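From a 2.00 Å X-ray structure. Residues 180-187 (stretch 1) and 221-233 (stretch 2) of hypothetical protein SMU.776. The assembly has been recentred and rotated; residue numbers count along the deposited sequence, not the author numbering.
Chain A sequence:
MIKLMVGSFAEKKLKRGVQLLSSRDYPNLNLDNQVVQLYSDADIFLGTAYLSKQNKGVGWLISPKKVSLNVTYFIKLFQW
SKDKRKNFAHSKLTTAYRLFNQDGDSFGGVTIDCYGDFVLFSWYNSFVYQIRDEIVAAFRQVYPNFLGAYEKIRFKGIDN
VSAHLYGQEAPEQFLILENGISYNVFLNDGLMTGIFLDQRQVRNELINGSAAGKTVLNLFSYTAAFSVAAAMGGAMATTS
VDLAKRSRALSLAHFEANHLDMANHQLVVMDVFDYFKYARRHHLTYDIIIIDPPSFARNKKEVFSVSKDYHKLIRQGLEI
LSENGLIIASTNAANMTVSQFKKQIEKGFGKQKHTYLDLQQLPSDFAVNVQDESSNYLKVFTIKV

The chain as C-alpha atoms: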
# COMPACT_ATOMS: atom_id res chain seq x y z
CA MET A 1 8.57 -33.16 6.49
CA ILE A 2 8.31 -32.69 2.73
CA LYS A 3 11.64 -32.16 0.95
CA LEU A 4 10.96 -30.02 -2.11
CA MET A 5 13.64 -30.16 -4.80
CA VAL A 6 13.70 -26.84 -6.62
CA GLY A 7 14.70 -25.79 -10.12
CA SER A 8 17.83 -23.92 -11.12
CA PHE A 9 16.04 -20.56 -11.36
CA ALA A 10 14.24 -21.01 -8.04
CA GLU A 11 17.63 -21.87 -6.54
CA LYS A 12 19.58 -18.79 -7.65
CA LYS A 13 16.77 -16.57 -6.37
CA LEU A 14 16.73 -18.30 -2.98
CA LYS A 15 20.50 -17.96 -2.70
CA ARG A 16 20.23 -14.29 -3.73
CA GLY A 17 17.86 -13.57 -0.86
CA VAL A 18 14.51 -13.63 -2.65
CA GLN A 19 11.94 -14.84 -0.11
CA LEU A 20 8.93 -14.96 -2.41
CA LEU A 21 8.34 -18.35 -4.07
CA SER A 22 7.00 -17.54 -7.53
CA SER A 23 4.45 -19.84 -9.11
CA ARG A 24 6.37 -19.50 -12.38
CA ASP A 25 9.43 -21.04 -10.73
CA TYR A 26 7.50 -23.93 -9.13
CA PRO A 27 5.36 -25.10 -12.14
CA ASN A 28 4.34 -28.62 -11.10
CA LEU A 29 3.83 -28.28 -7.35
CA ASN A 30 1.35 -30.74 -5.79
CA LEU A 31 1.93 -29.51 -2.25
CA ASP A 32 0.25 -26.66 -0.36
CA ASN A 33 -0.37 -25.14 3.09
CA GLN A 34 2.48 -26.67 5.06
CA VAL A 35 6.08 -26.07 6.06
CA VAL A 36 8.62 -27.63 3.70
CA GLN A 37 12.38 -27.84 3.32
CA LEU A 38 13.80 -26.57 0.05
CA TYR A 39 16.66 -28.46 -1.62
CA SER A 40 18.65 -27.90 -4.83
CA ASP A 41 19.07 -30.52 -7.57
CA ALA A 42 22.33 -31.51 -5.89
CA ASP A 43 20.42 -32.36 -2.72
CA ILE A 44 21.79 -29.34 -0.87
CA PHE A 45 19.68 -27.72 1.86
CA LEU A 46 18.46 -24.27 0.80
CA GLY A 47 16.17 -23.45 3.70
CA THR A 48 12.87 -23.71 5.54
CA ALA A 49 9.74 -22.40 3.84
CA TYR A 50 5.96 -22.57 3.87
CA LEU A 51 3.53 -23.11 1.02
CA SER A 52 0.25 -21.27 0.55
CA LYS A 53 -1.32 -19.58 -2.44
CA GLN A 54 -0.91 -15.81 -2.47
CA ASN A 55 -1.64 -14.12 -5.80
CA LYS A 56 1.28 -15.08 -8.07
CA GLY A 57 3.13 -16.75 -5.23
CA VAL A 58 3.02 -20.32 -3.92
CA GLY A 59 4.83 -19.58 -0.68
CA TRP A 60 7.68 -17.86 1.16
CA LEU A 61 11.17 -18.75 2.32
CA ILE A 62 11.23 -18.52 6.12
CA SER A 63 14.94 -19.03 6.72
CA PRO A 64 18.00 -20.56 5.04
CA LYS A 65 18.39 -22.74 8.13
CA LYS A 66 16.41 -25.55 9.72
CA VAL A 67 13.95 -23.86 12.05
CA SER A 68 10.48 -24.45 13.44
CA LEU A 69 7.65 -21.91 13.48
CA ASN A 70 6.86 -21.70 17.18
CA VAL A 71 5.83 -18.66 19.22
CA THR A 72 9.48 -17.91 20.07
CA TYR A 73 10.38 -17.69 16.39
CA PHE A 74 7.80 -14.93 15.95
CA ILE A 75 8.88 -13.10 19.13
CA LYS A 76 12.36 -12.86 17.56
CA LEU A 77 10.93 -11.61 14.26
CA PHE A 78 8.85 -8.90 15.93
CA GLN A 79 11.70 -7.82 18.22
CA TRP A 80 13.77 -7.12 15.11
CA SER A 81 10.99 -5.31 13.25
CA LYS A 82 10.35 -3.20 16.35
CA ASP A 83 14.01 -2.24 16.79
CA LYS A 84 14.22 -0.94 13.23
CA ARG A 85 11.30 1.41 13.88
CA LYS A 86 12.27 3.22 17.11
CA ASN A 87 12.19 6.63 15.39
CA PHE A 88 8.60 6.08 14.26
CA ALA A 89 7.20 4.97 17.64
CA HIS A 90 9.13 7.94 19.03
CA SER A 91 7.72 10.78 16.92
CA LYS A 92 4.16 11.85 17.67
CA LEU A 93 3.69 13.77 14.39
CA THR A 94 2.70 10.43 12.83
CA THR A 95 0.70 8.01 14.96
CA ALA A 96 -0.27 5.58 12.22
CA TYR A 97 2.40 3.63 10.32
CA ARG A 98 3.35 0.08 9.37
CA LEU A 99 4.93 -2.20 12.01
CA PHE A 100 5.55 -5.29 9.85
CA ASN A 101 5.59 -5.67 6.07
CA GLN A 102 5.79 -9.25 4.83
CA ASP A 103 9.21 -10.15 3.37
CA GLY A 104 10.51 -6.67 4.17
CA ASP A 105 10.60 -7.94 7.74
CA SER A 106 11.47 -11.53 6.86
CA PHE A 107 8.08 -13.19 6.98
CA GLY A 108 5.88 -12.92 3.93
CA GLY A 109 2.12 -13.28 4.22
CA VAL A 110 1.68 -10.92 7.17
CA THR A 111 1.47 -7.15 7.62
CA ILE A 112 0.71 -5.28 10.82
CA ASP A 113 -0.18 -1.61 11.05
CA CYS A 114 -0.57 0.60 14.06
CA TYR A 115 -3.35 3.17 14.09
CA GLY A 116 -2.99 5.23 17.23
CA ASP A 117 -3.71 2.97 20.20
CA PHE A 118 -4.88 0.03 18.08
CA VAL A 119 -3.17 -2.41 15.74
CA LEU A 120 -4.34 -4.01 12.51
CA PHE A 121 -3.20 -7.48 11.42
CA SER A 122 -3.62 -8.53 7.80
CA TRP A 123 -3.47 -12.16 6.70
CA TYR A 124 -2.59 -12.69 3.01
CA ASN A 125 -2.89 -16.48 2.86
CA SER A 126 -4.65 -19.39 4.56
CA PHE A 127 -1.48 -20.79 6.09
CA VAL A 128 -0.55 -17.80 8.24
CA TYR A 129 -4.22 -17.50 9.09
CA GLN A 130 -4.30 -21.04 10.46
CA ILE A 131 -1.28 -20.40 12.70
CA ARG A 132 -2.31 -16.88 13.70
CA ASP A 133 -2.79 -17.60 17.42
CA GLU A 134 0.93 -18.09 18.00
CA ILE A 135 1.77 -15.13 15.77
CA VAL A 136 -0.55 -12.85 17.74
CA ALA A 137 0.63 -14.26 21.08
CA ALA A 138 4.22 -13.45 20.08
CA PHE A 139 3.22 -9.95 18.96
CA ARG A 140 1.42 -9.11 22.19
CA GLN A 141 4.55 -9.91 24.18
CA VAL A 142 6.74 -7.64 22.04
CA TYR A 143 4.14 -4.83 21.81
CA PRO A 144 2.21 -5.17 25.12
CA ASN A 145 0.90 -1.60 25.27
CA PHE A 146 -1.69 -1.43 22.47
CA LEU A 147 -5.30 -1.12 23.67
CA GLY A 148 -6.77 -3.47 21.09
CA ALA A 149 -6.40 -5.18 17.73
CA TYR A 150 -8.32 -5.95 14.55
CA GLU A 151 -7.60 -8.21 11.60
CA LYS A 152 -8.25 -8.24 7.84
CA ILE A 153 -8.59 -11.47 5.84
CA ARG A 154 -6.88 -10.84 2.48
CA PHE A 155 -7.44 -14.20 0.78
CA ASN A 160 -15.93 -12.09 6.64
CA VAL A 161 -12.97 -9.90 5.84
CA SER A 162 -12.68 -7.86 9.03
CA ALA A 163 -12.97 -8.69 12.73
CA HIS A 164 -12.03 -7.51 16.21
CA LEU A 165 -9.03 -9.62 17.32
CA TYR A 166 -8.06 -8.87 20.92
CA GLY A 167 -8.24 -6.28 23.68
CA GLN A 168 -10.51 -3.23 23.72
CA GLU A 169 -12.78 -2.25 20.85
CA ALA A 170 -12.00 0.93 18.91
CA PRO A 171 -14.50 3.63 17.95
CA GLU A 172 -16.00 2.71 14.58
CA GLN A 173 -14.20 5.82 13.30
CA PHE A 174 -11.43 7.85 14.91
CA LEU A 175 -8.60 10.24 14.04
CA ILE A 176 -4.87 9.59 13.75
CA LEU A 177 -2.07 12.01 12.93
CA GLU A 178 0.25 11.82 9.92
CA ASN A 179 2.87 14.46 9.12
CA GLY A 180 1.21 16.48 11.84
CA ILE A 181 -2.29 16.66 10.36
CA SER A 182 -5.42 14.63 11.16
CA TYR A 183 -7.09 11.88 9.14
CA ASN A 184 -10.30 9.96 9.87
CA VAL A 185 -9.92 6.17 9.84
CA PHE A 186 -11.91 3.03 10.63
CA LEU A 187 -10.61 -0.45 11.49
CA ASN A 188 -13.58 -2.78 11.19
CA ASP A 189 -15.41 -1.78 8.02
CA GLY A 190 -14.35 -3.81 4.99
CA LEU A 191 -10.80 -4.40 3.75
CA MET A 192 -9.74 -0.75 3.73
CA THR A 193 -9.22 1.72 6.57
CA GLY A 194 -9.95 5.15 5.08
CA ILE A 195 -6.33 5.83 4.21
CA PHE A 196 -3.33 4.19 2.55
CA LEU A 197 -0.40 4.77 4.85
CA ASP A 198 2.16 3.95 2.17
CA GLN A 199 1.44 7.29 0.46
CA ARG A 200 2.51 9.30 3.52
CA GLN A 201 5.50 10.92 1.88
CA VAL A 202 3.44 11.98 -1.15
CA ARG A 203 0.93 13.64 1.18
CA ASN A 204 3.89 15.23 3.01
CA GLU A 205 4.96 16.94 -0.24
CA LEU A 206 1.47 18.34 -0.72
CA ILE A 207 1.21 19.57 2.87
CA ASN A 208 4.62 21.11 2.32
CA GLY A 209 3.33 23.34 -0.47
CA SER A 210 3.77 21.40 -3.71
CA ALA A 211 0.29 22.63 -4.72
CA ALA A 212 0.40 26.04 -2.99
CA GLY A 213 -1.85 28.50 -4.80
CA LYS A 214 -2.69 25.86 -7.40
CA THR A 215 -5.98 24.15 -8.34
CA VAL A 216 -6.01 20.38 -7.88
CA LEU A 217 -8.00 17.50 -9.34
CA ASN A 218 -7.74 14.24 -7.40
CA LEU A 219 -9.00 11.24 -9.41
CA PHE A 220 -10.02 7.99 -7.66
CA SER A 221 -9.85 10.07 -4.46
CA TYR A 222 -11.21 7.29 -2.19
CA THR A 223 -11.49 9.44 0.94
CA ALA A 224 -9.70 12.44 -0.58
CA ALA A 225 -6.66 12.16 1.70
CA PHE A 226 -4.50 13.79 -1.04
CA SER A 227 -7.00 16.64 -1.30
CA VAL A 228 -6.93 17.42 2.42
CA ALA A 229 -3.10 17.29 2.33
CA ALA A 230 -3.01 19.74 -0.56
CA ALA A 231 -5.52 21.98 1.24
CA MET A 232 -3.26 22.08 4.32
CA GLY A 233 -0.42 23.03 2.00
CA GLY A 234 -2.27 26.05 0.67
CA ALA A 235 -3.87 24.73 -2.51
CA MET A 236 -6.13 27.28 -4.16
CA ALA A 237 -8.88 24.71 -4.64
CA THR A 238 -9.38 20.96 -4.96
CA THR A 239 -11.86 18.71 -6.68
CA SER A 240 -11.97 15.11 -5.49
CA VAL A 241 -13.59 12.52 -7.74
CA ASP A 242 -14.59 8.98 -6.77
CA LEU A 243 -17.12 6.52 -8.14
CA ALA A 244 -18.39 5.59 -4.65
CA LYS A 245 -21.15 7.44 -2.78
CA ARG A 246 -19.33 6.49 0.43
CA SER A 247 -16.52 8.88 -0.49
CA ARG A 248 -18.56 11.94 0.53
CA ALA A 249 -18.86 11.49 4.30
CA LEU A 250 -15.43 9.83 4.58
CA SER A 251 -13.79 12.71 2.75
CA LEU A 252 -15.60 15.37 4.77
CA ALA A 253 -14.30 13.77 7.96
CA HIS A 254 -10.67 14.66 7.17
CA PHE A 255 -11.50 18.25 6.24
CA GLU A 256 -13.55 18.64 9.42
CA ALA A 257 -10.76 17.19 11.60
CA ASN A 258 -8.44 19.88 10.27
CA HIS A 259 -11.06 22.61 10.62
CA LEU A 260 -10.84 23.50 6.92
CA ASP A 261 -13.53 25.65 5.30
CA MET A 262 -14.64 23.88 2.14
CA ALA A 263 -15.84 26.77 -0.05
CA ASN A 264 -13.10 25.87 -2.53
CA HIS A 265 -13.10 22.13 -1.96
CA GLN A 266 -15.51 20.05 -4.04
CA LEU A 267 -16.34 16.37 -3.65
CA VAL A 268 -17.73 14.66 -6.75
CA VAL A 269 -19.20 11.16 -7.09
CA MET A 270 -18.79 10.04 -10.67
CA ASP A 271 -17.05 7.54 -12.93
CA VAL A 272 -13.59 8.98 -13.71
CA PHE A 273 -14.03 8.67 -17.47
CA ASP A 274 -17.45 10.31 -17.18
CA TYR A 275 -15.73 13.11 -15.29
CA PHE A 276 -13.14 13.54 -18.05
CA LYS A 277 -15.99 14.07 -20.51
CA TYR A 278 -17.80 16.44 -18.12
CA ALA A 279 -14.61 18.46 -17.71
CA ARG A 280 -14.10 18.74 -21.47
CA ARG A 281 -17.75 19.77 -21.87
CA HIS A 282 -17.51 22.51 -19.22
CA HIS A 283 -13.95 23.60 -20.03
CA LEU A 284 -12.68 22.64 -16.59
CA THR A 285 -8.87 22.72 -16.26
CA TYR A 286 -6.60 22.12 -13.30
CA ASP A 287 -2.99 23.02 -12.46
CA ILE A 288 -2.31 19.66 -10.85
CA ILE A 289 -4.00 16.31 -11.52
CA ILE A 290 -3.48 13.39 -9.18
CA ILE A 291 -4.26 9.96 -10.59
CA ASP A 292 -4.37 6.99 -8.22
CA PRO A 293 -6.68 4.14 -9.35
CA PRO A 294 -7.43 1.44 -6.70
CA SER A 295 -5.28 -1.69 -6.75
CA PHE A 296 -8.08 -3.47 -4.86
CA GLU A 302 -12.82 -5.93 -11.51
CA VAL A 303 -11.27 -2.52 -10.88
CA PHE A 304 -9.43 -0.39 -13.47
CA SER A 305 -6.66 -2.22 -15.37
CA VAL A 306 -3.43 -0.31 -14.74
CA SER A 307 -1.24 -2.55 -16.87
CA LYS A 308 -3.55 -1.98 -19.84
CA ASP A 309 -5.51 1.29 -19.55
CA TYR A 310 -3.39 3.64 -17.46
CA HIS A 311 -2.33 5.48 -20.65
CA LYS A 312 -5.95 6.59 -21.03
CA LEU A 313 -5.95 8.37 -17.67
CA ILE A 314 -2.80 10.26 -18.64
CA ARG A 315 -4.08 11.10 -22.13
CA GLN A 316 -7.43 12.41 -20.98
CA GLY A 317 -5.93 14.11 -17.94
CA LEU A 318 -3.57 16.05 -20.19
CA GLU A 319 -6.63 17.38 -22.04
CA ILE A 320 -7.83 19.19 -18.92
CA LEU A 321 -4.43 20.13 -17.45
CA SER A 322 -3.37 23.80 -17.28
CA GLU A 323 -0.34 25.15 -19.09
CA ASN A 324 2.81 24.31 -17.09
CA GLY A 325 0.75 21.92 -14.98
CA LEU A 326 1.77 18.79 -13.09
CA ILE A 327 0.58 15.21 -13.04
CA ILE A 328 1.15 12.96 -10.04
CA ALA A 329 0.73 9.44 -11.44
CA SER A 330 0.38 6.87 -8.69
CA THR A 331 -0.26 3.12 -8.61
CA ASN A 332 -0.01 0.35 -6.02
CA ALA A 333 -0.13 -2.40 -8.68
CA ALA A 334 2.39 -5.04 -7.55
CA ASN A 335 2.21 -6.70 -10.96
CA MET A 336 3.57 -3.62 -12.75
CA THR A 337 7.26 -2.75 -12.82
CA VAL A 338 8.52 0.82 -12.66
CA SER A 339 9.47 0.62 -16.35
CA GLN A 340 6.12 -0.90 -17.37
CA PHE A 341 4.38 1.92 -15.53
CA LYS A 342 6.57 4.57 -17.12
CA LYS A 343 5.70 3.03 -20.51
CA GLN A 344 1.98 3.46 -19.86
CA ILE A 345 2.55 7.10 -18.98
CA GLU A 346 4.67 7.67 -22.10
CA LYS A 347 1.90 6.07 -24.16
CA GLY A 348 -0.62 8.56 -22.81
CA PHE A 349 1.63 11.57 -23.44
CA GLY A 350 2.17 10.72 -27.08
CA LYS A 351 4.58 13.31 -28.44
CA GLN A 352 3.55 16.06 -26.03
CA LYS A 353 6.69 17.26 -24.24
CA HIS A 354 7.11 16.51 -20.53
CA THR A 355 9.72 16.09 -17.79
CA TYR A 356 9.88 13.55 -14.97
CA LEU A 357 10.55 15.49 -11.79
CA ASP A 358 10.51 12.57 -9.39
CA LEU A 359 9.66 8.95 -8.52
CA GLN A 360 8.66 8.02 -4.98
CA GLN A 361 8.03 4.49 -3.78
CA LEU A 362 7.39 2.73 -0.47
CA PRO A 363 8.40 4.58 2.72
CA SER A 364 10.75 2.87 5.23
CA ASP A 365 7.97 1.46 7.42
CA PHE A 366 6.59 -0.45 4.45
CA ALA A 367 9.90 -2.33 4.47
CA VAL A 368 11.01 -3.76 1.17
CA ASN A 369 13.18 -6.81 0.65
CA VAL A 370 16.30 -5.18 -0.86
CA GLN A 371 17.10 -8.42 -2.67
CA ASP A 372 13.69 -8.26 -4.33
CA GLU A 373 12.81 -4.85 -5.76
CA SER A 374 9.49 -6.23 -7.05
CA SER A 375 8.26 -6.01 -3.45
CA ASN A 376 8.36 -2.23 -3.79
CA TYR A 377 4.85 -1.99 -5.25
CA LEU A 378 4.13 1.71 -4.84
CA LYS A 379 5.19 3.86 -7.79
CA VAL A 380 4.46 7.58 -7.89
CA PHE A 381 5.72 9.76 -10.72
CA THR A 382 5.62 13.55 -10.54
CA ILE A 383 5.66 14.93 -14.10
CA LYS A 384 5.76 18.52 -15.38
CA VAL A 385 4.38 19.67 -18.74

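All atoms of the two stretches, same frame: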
# COMPACT_ATOMS: atom_id res chain seq x y z
N GLY A 180 1.76 15.39 11.06
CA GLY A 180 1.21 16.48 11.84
C GLY A 180 -0.20 16.95 11.54
O GLY A 180 -0.63 17.94 12.11
N ILE A 181 -0.90 16.27 10.64
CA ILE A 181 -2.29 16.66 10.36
C ILE A 181 -3.19 15.45 10.62
O ILE A 181 -2.72 14.30 10.66
CB ILE A 181 -2.47 17.21 8.92
CG1 ILE A 181 -2.37 16.10 7.89
CG2 ILE A 181 -1.41 18.30 8.64
CD1 ILE A 181 -2.90 16.52 6.52
N SER A 182 -4.48 15.70 10.83
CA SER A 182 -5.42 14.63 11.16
C SER A 182 -6.11 13.97 9.98
O SER A 182 -6.39 14.61 8.97
CB SER A 182 -6.50 15.16 12.12
OG SER A 182 -5.92 15.64 13.32
N TYR A 183 -6.40 12.68 10.14
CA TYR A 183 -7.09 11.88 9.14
C TYR A 183 -8.06 10.95 9.87
O TYR A 183 -7.73 10.39 10.92
CB TYR A 183 -6.09 11.01 8.36
CG TYR A 183 -5.16 11.79 7.47
CD1 TYR A 183 -5.58 12.25 6.22
CD2 TYR A 183 -3.86 12.08 7.87
CE1 TYR A 183 -4.73 12.99 5.39
CE2 TYR A 183 -3.00 12.81 7.05
CZ TYR A 183 -3.45 13.26 5.81
OH TYR A 183 -2.59 13.97 5.00
N ASN A 184 -9.25 10.81 9.31
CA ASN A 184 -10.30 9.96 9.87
C ASN A 184 -10.17 8.53 9.32
O ASN A 184 -10.15 8.31 8.11
CB ASN A 184 -11.68 10.55 9.51
CG ASN A 184 -12.84 9.66 9.93
OD1 ASN A 184 -13.29 8.79 9.18
ND2 ASN A 184 -13.33 9.87 11.15
N VAL A 185 -10.06 7.57 10.23
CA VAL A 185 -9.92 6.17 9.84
C VAL A 185 -10.92 5.27 10.56
O VAL A 185 -11.59 5.68 11.51
CB VAL A 185 -8.48 5.64 10.13
CG1 VAL A 185 -7.45 6.50 9.39
CG2 VAL A 185 -8.19 5.64 11.62
N PHE A 186 -11.00 4.03 10.08
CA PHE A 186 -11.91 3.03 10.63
C PHE A 186 -11.22 1.68 10.48
O PHE A 186 -10.64 1.40 9.43
CB PHE A 186 -13.26 3.09 9.90
CG PHE A 186 -13.16 3.28 8.40
CD1 PHE A 186 -13.13 2.18 7.54
CD2 PHE A 186 -13.12 4.56 7.85
CE1 PHE A 186 -13.06 2.35 6.15
CE2 PHE A 186 -13.05 4.74 6.46
CZ PHE A 186 -13.02 3.64 5.61
N LEU A 187 -11.30 0.84 11.51
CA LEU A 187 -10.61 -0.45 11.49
C LEU A 187 -11.45 -1.70 11.31
O LEU A 187 -10.88 -2.79 11.14
CB LEU A 187 -9.79 -0.62 12.78
CG LEU A 187 -8.64 0.36 13.00
CD1 LEU A 187 -7.86 -0.07 14.24
CD2 LEU A 187 -7.74 0.38 11.77
N SER A 221 -10.14 9.48 -5.78
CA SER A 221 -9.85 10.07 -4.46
C SER A 221 -10.00 9.18 -3.23
O SER A 221 -9.29 9.38 -2.23
CB SER A 221 -10.75 11.29 -4.29
OG SER A 221 -12.10 10.88 -4.36
N TYR A 222 -10.92 8.22 -3.29
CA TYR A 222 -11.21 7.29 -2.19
C TYR A 222 -11.81 8.04 -1.01
O TYR A 222 -13.04 8.07 -0.86
CB TYR A 222 -9.95 6.49 -1.79
CG TYR A 222 -10.19 5.53 -0.65
CD1 TYR A 222 -11.37 4.79 -0.56
CD2 TYR A 222 -9.26 5.41 0.39
CE1 TYR A 222 -11.63 3.97 0.55
CE2 TYR A 222 -9.51 4.60 1.50
CZ TYR A 222 -10.69 3.88 1.57
OH TYR A 222 -10.96 3.13 2.69
N THR A 223 -10.97 8.65 -0.16
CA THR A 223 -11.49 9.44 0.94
C THR A 223 -10.87 10.84 0.86
O THR A 223 -10.90 11.62 1.82
CB THR A 223 -11.22 8.81 2.33
OG1 THR A 223 -9.81 8.75 2.58
CG2 THR A 223 -11.81 7.42 2.38
N ALA A 224 -10.30 11.14 -0.30
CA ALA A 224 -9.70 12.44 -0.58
C ALA A 224 -8.55 12.82 0.35
O ALA A 224 -8.35 14.00 0.64
CB ALA A 224 -10.77 13.52 -0.54
N ALA A 225 -7.78 11.84 0.82
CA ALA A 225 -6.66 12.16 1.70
C ALA A 225 -5.63 13.07 1.00
O ALA A 225 -5.00 13.90 1.66
CB ALA A 225 -5.98 10.87 2.18
N PHE A 226 -5.45 12.92 -0.31
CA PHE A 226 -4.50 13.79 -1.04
C PHE A 226 -5.04 15.22 -1.11
O PHE A 226 -4.28 16.19 -1.09
CB PHE A 226 -4.28 13.32 -2.49
CG PHE A 226 -3.37 12.13 -2.63
CD1 PHE A 226 -2.11 12.11 -2.04
CD2 PHE A 226 -3.77 11.04 -3.41
CE1 PHE A 226 -1.26 11.02 -2.23
CE2 PHE A 226 -2.93 9.95 -3.60
CZ PHE A 226 -1.67 9.94 -3.02
N SER A 227 -6.36 15.34 -1.21
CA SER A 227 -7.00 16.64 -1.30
C SER A 227 -6.86 17.43 -0.00
O SER A 227 -6.56 18.63 -0.02
CB SER A 227 -8.47 16.47 -1.65
OG SER A 227 -8.59 15.82 -2.90
N VAL A 228 -7.06 16.76 1.13
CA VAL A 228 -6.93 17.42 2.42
C VAL A 228 -5.47 17.84 2.64
O VAL A 228 -5.19 18.92 3.16
CB VAL A 228 -7.42 16.49 3.59
CG1 VAL A 228 -6.47 15.32 3.78
CG2 VAL A 228 -7.56 17.29 4.87
N ALA A 229 -4.53 16.99 2.21
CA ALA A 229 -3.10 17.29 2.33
C ALA A 229 -2.78 18.55 1.53
O ALA A 229 -2.13 19.49 2.03
CB ALA A 229 -2.27 16.10 1.80
N ALA A 230 -3.23 18.58 0.29
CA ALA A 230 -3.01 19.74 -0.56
C ALA A 230 -3.64 21.00 0.04
O ALA A 230 -3.05 22.08 -0.01
CB ALA A 230 -3.58 19.47 -1.95
N ALA A 231 -4.83 20.85 0.62
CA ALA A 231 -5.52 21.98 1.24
C ALA A 231 -4.69 22.55 2.40
O ALA A 231 -4.61 23.78 2.57
CB ALA A 231 -6.89 21.52 1.76
N MET A 232 -4.08 21.67 3.19
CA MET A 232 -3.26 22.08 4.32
C MET A 232 -1.95 22.70 3.86
O MET A 232 -1.24 23.34 4.64
CB MET A 232 -2.96 20.88 5.23
CG MET A 232 -4.17 20.39 6.03
SD MET A 232 -4.94 21.68 7.03
CE MET A 232 -3.63 22.01 8.23
N GLY A 233 -1.63 22.49 2.58
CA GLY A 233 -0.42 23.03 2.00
C GLY A 233 -0.72 24.26 1.16
O GLY A 233 0.06 24.65 0.31

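A strand can pack against a helix without a single hydrogen bond between them, provided that a few side chains bridge the gap between the two backbones. The contact between residues 180-187 and 221-233 of hypothetical protein SMU.776 is a compact example. Strand 181-185 and helix 225-232 run nearly antiparallel, at 160°, and their axes come no closer than 10.0 Å. The contact is small, burying 303 Å² over both sides, and the side chains that fill it come largely from alternate residues of the strand and successive turns of the helix.

At its centre lies Tyr 183. Its CA-to-CB bond points sideways, yet with chi1 in the m well the ring reaches across to the helix. Ring atom CE1 lies 3.3 Å from CG1 of Val 228, a notably tight apolar approach, and 4.0 Å from CB of Ala 225. Val 228 points toward the strand, whereas Ala 225 is set sideways; here, at the first turn of the helix, the CA atoms of Tyr 183 and Ala 225 are 7.5 Å apart. One turn further along, CB of Ala 229 is 3.9 Å from OH of Tyr 183, so the far end of the tyrosine rests against a methyl group.

Two residues back along the strand, Ile 181 repeats the theme. Its CA-to-CB bond points toward the helix, and its CD1 packs 4.1 Å from CG of Met 232 and 4.3 Å from CA of Ala 229. Because the directions are opposed, the earlier strand residue meets the later part of the helix: Ile 181 pairs with Ala 229 and Tyr 183 with Ala 225. The intervening Ser 182 points sideways and makes no contact.

Polar atoms appear even beside the aromatic centre. The carbonyl O of Ala 225 lies at the edge of the Tyr 183 ring, near its plane, 3.8 Å from CE1. That same oxygen accepts the helical hydrogen bond from N of Ala 229, at 3.2 Å, so its backbone role is met within the helix.

A further contact joins the loop residues beyond the strand and before the helix. Phe 186 starts sideways, but its ring swings nearer, bringing CZ to 3.6 Å from OH of Tyr 222. The hydroxyl approaches the ring obliquely and finds its hydrogen bonding elsewhere in the structure. The general lesson is that a strand and a helix can meet through apolar side-chain contacts with no hydrogen bond between them, while Ala 225 O is paired within its helix and Tyr 222 OH elsewhere in the structure.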